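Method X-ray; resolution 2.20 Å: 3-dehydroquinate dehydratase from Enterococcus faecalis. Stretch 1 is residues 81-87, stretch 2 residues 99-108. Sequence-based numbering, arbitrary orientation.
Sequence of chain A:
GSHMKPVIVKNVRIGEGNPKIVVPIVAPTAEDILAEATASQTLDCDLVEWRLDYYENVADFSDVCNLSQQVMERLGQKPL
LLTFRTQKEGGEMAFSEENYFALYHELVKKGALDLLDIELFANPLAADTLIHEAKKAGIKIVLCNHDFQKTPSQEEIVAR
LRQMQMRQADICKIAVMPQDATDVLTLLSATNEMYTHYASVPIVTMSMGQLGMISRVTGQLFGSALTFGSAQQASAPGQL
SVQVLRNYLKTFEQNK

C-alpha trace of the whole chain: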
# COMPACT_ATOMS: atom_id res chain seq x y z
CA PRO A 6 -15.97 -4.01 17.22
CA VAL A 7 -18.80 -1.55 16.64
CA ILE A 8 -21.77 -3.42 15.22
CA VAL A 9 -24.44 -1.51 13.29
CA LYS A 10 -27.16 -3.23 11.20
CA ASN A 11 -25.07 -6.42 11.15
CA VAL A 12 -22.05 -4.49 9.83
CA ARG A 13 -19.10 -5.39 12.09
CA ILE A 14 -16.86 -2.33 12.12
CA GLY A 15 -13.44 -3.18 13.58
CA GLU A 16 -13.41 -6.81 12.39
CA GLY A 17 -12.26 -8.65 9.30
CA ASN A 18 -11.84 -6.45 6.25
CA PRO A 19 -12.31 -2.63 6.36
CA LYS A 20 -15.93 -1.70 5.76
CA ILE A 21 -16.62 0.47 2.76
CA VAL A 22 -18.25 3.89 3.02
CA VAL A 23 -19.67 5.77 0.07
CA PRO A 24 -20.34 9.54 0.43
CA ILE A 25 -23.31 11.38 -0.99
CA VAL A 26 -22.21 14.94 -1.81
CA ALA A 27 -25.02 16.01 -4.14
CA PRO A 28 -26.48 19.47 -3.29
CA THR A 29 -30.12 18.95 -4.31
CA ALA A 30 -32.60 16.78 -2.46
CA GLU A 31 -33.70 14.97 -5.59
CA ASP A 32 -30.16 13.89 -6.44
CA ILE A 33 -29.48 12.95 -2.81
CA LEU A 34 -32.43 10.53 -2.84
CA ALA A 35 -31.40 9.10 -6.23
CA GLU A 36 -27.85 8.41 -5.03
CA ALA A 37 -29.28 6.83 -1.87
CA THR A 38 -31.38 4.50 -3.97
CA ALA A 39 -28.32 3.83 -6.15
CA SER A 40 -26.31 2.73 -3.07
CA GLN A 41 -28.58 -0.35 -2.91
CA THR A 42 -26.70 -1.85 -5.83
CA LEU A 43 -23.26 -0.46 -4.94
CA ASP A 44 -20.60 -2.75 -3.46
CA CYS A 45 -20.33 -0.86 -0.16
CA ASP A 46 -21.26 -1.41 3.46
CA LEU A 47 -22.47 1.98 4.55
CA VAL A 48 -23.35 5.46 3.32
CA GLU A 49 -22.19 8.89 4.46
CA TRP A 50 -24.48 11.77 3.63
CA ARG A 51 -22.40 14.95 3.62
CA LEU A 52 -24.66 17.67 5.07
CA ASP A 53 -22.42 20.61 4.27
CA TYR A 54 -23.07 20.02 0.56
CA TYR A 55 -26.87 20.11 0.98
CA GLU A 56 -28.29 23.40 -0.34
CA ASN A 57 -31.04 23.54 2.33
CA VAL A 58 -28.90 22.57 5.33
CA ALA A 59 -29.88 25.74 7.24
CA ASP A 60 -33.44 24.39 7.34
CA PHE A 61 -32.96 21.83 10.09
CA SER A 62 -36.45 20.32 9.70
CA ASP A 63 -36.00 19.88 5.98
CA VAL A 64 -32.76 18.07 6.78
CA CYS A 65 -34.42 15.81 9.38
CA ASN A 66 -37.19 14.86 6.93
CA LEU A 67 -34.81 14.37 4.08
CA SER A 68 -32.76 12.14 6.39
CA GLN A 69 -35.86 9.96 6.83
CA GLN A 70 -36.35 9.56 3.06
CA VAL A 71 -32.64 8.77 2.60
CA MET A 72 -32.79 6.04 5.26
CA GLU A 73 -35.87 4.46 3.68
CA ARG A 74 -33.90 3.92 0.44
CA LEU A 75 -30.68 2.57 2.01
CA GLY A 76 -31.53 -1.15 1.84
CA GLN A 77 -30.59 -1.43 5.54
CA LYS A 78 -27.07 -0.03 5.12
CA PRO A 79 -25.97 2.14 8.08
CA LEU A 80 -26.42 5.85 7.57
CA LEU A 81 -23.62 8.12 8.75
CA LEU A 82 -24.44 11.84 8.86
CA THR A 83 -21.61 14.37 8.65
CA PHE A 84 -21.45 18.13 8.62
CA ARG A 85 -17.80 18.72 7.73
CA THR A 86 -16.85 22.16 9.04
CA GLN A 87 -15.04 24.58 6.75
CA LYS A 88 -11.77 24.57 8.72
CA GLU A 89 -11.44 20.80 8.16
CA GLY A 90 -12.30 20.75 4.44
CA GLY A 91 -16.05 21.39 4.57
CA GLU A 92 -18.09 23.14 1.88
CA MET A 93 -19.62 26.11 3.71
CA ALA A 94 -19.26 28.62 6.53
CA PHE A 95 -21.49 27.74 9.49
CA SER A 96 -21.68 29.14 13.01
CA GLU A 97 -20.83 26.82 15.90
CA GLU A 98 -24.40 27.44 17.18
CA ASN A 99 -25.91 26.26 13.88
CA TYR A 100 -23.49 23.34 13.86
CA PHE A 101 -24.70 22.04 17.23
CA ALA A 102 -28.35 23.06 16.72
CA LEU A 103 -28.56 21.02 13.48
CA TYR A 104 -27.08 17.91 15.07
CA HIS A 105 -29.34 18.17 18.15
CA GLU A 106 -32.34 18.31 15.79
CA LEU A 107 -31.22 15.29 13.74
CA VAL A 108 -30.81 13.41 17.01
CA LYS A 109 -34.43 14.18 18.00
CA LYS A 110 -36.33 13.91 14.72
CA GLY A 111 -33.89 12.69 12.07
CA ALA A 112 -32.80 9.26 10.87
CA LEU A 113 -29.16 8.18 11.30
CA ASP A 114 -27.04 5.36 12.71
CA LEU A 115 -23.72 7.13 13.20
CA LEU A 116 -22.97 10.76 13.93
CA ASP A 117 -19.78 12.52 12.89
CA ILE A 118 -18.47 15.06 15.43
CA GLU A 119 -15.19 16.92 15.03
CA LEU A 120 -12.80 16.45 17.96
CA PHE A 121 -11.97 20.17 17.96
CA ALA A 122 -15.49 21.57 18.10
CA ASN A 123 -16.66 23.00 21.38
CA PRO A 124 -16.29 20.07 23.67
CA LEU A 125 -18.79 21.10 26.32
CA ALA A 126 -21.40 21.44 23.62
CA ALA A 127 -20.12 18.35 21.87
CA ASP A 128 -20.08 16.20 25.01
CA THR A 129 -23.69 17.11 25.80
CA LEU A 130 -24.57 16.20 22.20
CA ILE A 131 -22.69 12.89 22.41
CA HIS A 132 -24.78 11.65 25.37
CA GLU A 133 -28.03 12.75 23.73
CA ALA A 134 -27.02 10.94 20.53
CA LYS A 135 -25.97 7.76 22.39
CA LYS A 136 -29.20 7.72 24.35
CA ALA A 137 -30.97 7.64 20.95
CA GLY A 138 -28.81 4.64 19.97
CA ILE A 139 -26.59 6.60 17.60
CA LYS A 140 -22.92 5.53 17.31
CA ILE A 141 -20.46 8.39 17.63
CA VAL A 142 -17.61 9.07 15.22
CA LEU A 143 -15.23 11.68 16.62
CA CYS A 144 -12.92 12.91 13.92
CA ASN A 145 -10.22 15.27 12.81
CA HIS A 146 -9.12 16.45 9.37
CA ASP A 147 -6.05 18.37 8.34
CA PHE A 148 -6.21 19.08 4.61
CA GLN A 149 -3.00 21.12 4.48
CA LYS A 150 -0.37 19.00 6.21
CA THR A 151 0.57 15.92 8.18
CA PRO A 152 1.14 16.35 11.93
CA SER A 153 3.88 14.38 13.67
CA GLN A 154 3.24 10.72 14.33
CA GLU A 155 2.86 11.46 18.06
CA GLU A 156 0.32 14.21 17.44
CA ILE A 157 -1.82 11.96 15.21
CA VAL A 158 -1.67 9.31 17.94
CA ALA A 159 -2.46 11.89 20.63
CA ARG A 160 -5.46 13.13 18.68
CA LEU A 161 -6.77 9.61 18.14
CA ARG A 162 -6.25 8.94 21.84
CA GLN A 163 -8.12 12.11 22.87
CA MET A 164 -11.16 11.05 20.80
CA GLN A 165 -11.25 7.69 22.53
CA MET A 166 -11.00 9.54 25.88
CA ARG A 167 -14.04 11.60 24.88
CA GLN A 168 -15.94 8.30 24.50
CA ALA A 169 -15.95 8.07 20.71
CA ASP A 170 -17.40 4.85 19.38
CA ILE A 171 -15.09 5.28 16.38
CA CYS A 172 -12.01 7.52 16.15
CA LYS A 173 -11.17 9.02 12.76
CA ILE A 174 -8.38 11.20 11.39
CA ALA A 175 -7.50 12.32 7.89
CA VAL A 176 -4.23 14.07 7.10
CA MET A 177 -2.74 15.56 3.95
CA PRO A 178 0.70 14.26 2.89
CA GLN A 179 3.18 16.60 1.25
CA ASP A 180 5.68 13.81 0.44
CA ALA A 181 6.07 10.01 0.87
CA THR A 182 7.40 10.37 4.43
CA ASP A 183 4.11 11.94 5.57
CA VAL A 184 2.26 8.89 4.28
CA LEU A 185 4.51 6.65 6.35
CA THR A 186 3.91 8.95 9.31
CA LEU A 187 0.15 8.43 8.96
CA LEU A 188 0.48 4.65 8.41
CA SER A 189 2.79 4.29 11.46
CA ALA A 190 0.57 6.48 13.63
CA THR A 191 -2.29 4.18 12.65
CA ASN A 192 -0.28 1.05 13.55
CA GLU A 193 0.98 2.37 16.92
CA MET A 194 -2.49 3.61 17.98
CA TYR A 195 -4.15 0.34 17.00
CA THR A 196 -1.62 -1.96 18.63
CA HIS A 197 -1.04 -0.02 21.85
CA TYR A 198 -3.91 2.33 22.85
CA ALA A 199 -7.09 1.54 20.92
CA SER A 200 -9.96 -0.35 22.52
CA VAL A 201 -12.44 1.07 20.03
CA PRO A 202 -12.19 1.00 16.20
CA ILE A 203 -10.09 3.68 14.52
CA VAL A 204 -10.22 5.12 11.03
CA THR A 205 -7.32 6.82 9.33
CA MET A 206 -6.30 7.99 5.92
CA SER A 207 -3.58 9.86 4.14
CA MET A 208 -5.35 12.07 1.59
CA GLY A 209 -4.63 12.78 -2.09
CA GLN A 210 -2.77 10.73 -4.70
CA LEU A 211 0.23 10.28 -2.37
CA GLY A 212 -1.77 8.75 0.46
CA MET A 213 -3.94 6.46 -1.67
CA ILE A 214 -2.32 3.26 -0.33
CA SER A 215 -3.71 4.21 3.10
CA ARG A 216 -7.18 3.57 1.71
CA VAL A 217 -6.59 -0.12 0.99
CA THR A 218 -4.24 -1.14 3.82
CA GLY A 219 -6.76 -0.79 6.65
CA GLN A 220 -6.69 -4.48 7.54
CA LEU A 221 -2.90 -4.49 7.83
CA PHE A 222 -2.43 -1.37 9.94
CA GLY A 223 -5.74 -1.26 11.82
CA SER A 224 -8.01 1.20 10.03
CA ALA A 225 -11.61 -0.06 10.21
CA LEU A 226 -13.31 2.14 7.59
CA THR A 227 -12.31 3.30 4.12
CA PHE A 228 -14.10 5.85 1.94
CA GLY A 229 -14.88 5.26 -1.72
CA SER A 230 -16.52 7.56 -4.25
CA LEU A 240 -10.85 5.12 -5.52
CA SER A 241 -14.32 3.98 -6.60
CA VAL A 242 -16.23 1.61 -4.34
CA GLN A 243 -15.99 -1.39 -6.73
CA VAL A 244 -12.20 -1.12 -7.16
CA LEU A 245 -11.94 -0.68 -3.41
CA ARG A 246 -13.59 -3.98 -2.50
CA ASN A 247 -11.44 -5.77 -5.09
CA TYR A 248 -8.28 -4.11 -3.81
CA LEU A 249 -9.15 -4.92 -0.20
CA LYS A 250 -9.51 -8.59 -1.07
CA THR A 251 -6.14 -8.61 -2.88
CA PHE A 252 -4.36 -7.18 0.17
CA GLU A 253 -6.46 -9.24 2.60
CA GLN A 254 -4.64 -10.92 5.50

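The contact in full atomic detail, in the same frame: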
# COMPACT_ATOMS: atom_id res chain seq x y z
N LEU A 81 -24.46 7.14 8.08
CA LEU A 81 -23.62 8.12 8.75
C LEU A 81 -23.95 9.53 8.26
O LEU A 81 -24.00 9.77 7.04
CB LEU A 81 -22.13 7.81 8.51
CG LEU A 81 -21.06 8.82 8.91
CD1 LEU A 81 -21.03 9.07 10.43
CD2 LEU A 81 -19.65 8.38 8.40
N LEU A 82 -24.19 10.44 9.19
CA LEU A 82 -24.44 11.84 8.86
C LEU A 82 -23.25 12.68 9.30
O LEU A 82 -22.74 12.53 10.41
CB LEU A 82 -25.73 12.34 9.51
CG LEU A 82 -27.04 11.72 9.00
CD1 LEU A 82 -28.26 12.43 9.57
CD2 LEU A 82 -27.11 11.74 7.49
N THR A 83 -22.81 13.57 8.42
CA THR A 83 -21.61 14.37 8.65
C THR A 83 -21.80 15.79 8.19
O THR A 83 -22.10 16.01 7.02
CB THR A 83 -20.39 13.79 7.88
OG1 THR A 83 -20.05 12.49 8.39
CG2 THR A 83 -19.19 14.72 7.97
N PHE A 84 -21.64 16.76 9.07
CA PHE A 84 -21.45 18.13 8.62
C PHE A 84 -19.97 18.49 8.73
O PHE A 84 -19.50 18.84 9.81
CB PHE A 84 -22.29 19.13 9.43
CG PHE A 84 -22.34 20.51 8.81
CD1 PHE A 84 -23.39 20.87 7.97
CD2 PHE A 84 -21.34 21.43 9.06
CE1 PHE A 84 -23.43 22.12 7.38
CE2 PHE A 84 -21.38 22.70 8.46
CZ PHE A 84 -22.42 23.04 7.63
N ARG A 85 -19.21 18.36 7.64
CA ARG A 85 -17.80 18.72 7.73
C ARG A 85 -17.67 20.24 7.84
O ARG A 85 -18.19 20.97 7.00
CB ARG A 85 -17.01 18.20 6.54
CG ARG A 85 -15.50 18.40 6.65
CD ARG A 85 -14.91 17.65 7.82
NE ARG A 85 -15.23 16.23 7.76
CZ ARG A 85 -15.69 15.52 8.78
NH1 ARG A 85 -15.86 16.09 9.97
NH2 ARG A 85 -15.95 14.24 8.63
N THR A 86 -16.99 20.71 8.88
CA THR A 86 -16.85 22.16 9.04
C THR A 86 -15.78 22.68 8.09
O THR A 86 -14.85 21.95 7.72
CB THR A 86 -16.48 22.56 10.48
OG1 THR A 86 -15.14 22.14 10.76
CG2 THR A 86 -17.44 21.91 11.47
N GLN A 87 -15.90 23.95 7.74
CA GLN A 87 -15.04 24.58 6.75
C GLN A 87 -13.55 24.47 7.08
O GLN A 87 -12.73 24.28 6.19
CB GLN A 87 -15.44 26.05 6.59
CG GLN A 87 -14.94 26.72 5.33
CD GLN A 87 -15.55 28.10 5.11
OE1 GLN A 87 -15.87 28.82 6.07
NE2 GLN A 87 -15.73 28.48 3.84
N ASN A 99 -25.19 26.99 14.92
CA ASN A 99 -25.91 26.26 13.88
C ASN A 99 -25.38 24.83 13.72
O ASN A 99 -26.14 23.91 13.43
CB ASN A 99 -25.83 26.99 12.54
CG ASN A 99 -26.85 28.12 12.45
OD1 ASN A 99 -27.90 28.08 13.07
ND2 ASN A 99 -26.53 29.14 11.65
N TYR A 100 -24.08 24.66 13.93
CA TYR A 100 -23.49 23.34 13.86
C TYR A 100 -24.14 22.44 14.91
O TYR A 100 -24.68 21.37 14.58
CB TYR A 100 -21.98 23.42 14.07
CG TYR A 100 -21.28 22.09 14.08
CD1 TYR A 100 -20.97 21.42 12.90
CD2 TYR A 100 -20.89 21.49 15.28
CE1 TYR A 100 -20.32 20.19 12.91
CE2 TYR A 100 -20.24 20.27 15.30
CZ TYR A 100 -19.95 19.63 14.11
OH TYR A 100 -19.30 18.41 14.13
N PHE A 101 -24.14 22.87 16.16
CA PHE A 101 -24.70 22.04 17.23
C PHE A 101 -26.23 21.97 17.22
O PHE A 101 -26.80 20.95 17.58
CB PHE A 101 -24.19 22.52 18.59
CG PHE A 101 -22.76 22.16 18.84
CD1 PHE A 101 -22.41 20.87 19.16
CD2 PHE A 101 -21.76 23.11 18.72
CE1 PHE A 101 -21.11 20.53 19.39
CE2 PHE A 101 -20.46 22.78 18.94
CZ PHE A 101 -20.12 21.49 19.28
N ALA A 102 -26.88 23.05 16.78
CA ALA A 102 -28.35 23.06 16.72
C ALA A 102 -28.88 22.04 15.68
O ALA A 102 -29.88 21.34 15.93
CB ALA A 102 -28.85 24.46 16.40
N LEU A 103 -28.21 21.97 14.54
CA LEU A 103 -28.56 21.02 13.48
C LEU A 103 -28.45 19.58 13.95
O LEU A 103 -29.36 18.77 13.74
CB LEU A 103 -27.66 21.21 12.26
CG LEU A 103 -27.87 20.25 11.07
CD1 LEU A 103 -29.34 20.01 10.75
CD2 LEU A 103 -27.14 20.77 9.84
N TYR A 104 -27.32 19.26 14.57
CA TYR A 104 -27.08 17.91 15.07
C TYR A 104 -28.09 17.52 16.16
O TYR A 104 -28.61 16.40 16.15
CB TYR A 104 -25.65 17.80 15.61
CG TYR A 104 -24.59 17.50 14.55
CD1 TYR A 104 -24.94 17.21 13.24
CD2 TYR A 104 -23.24 17.48 14.89
CE1 TYR A 104 -23.96 16.92 12.29
CE2 TYR A 104 -22.27 17.19 13.96
CZ TYR A 104 -22.63 16.91 12.66
OH TYR A 104 -21.64 16.62 11.74
N HIS A 105 -28.35 18.43 17.10
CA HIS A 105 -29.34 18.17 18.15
C HIS A 105 -30.70 17.84 17.54
O HIS A 105 -31.38 16.92 17.99
CB HIS A 105 -29.46 19.37 19.11
CG HIS A 105 -28.52 19.32 20.28
ND1 HIS A 105 -28.55 18.31 21.22
CD2 HIS A 105 -27.56 20.19 20.70
CE1 HIS A 105 -27.62 18.53 22.14
NE2 HIS A 105 -27.02 19.67 21.85
N GLU A 106 -31.08 18.57 16.49
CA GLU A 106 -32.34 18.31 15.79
C GLU A 106 -32.39 16.96 15.08
O GLU A 106 -33.41 16.27 15.13
CB GLU A 106 -32.63 19.42 14.78
CG GLU A 106 -33.31 20.61 15.39
CD GLU A 106 -34.57 20.24 16.16
OE1 GLU A 106 -34.49 20.17 17.41
OE2 GLU A 106 -35.62 20.01 15.53
N LEU A 107 -31.32 16.60 14.38
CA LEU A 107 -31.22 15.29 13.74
C LEU A 107 -31.37 14.19 14.78
O LEU A 107 -32.06 13.19 14.55
CB LEU A 107 -29.89 15.14 13.01
CG LEU A 107 -29.77 15.91 11.69
CD1 LEU A 107 -28.35 15.86 11.18
CD2 LEU A 107 -30.74 15.36 10.64
N VAL A 108 -30.73 14.38 15.93
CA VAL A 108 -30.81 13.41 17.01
C VAL A 108 -32.26 13.17 17.44
O VAL A 108 -32.67 12.02 17.64
CB VAL A 108 -29.96 13.84 18.22
CG1 VAL A 108 -30.31 13.00 19.45
CG2 VAL A 108 -28.47 13.72 17.89
O HOH W 1 -18.50 17.03 12.13

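Strand 81-83 and helix 99-108 run nearly antiparallel, at 160°, with axes 10.9 Å apart at closest approach; together the stretches bury 319 Å².

One direct hydrogen bond crosses the contact. F84 N donates to Y104 OH at 2.7 Å with an N-H...O angle of 165°. F84 has just left the strand, and the tyrosine, whose CA-to-CB bond points sideways, reaches its amide through the length of its ring; F84 N lies at the ring edge, near its plane, as a phenol acceptor favours.

A water extends this polar patch. It donates to F84 O at 3.1 Å and hydrogen-bonds Y100 OH at 2.6 Å and Y104 OH at 3.2 Å, so both tyrosine hydroxyls, on buried residues, meet the same water.

Apolar packing supplies most of the remaining contacts. L82 and F84 alternate with T83, whose CA-to-CB bond points away, so both project toward the helix. L82 CD1 meets L107 CD1 at 3.8 Å. F84, with chi1 t, is the residue most covered by the other stretch, at 80 Å²: its CD2 lies 3.9 Å from Y100 CD1, its CD1 4.2 Å from L103 CD2, and its CB 3.9 Å from Y104 CZ. Uncharged leucines suit these buried places, meeting their partners through methyls. At the partly exposed end, T86 CG2 packs 3.7 Å from Y100 CE1, while T86 OG1 is hydrogen-bonded elsewhere in the structure; threonine serves both.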